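Local coordinates for coat protein (Sulfolobus turreted icosahedral virus, PDB 2BBD), which serves as the major capsid protein of an archaeal virus, copies of it probably building the icosahedral shell of the virion, at residues Ala13-Gly17 with Leu136-Ala140. Residues are numbered along the deposited sequence; the frame is centred on the assembly and turned at random.
Sequences AWTAG and LTGQA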
loop_
_atom_site.group_PDB
_atom_site.type_symbol
_atom_site.label_atom_id
_atom_site.label_comp_id
_atom_site.label_asym_id
_atom_site.label_seq_id
_atom_site.Cartn_x
_atom_site.Cartn_y
_atom_site.Cartn_z
ATOM N N ALA A 13 -2.026 16.240 -14.820
ATOM C CA ALA A 13 -0.910 17.056 -14.388
ATOM C C ALA A 13 -0.750 17.045 -12.881
ATOM O O ALA A 13 -1.721 16.970 -12.125
ATOM C CB ALA A 13 -1.083 18.506 -14.882
ATOM N N TRP A 14 0.499 17.117 -12.451
ATOM C CA TRP A 14 0.794 17.157 -11.043
ATOM C C TRP A 14 0.786 18.624 -10.619
ATOM O O TRP A 14 1.493 19.440 -11.213
ATOM C CB TRP A 14 2.189 16.564 -10.765
ATOM C CG TRP A 14 2.481 16.390 -9.297
ATOM C CD1 TRP A 14 2.335 15.247 -8.566
ATOM C CD2 TRP A 14 2.882 17.411 -8.367
ATOM N NE1 TRP A 14 2.615 15.488 -7.240
ATOM C CE2 TRP A 14 2.953 16.808 -7.089
ATOM C CE3 TRP A 14 3.186 18.775 -8.490
ATOM C CZ2 TRP A 14 3.313 17.520 -5.944
ATOM C CZ3 TRP A 14 3.546 19.486 -7.347
ATOM C CH2 TRP A 14 3.605 18.855 -6.089
ATOM N N THR A 15 -0.052 18.954 -9.637
ATOM C CA THR A 15 -0.087 20.297 -9.042
ATOM C C THR A 15 -0.164 19.999 -7.544
ATOM O O THR A 15 -0.760 18.996 -7.143
ATOM C CB THR A 15 -1.319 21.148 -9.457
ATOM O OG1 THR A 15 -2.529 20.432 -9.170
ATOM C CG2 THR A 15 -1.254 21.508 -10.937
ATOM N N ALA A 16 0.447 20.844 -6.725
ATOM C CA ALA A 16 0.464 20.642 -5.280
ATOM C C ALA A 16 -0.915 20.639 -4.617
ATOM O O ALA A 16 -1.825 21.355 -5.048
ATOM C CB ALA A 16 1.354 21.710 -4.614
ATOM N N GLY A 17 -1.047 19.832 -3.563
ATOM C CA GLY A 17 -2.290 19.752 -2.820
ATOM C C GLY A 17 -3.508 19.785 -3.714
ATOM O O GLY A 17 -4.312 20.717 -3.640
ATOM N N LEU A 136 -4.576 12.335 -4.329
ATOM C CA LEU A 136 -4.421 13.609 -3.635
ATOM C C LEU A 136 -2.917 13.849 -3.657
ATOM O O LEU A 136 -2.146 13.118 -3.015
ATOM C CB LEU A 136 -4.921 13.529 -2.192
ATOM C CG LEU A 136 -4.612 14.769 -1.321
ATOM C CD1 LEU A 136 -5.220 16.054 -1.923
ATOM C CD2 LEU A 136 -5.146 14.521 0.072
ATOM N N THR A 137 -2.485 14.845 -4.422
ATOM C CA THR A 137 -1.061 15.117 -4.517
ATOM C C THR A 137 -0.499 15.703 -3.241
ATOM O O THR A 137 -1.226 16.289 -2.437
ATOM C CB THR A 137 -0.744 16.087 -5.648
ATOM O OG1 THR A 137 -1.409 17.335 -5.397
ATOM C CG2 THR A 137 -1.181 15.494 -6.996
ATOM N N GLY A 138 0.807 15.534 -3.061
ATOM C CA GLY A 138 1.467 16.075 -1.893
ATOM C C GLY A 138 1.943 17.487 -2.197
ATOM O O GLY A 138 1.390 18.169 -3.060
ATOM N N GLN A 139 2.981 17.919 -1.495
ATOM C CA GLN A 139 3.536 19.257 -1.672
ATOM C C GLN A 139 4.884 19.164 -2.402
ATOM O O GLN A 139 5.505 18.103 -2.442
ATOM C CB GLN A 139 3.723 19.885 -0.291
ATOM C CG GLN A 139 3.666 21.404 -0.221
ATOM C CD GLN A 139 2.306 21.978 -0.550
ATOM O OE1 GLN A 139 1.283 21.554 -0.011
ATOM N NE2 GLN A 139 2.291 22.959 -1.434
ATOM N N ALA A 140 5.338 20.264 -2.990
ATOM C CA ALA A 140 6.625 20.257 -3.681
ATOM C C ALA A 140 7.730 20.428 -2.646
ATOM O O ALA A 140 7.559 21.153 -1.665
ATOM C CB ALA A 140 6.684 21.393 -4.689
#
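Start with Thr-137, the last residue of strand 131-137, whose CA-CB bond points toward segment 13-17. With chi1 at 61° (p), its hydroxyl reaches the main chain of that segment: Thr-137 OG1 donates a very short hydrogen bond of 2.5 Å to Thr-15 O, and Thr-137 OG1 in turn accepts from Thr-18 N. The methyl goes the other way, Thr-137 CG2 lying over one face of Trp-14 in a CH-pi contact, 4.1 Å from the centroid of the five-membered ring. Trp-14 takes the t rotamer with chi2 at 97°, which carries the indole, from a CA-CB bond pointing sideways, up against the other segment. Trp-14 CH2 is 3.8 Å from Ala-140 N and 4.2 Å from Ala-140 CB, while NE1 hydrogen-bonds to Leu-60 O. Beyond the strand, Gly-138 O accepts a nearly linear bond from Gly-17 N (3.0 Å, 169°) and a CA-H...O contact from Ala-16 CA at 3.4 Å. The t, p conformation of Gln-139 folds the amide back, bringing Gln-139 NE2 to 3.5 Å from Ala-16 CB. The Thr-15 CA-CB bond points away from 136-140, and OG1 bonds to Thr-18 OG1. The contact joins the two sheets of a jelly-roll domain, consistent with the double jelly-roll architecture of this capsid lineage: the loop leaves strand 2-13 of one sheet and enters strand 19-24, the edge neighbour of 131-137 in the other. A threonine using both its hydroxyl and its methyl, beside a buried indole with its NH satisfied, implies a crossing fixed by directional bonds and apolar packing together, with no charged group involved.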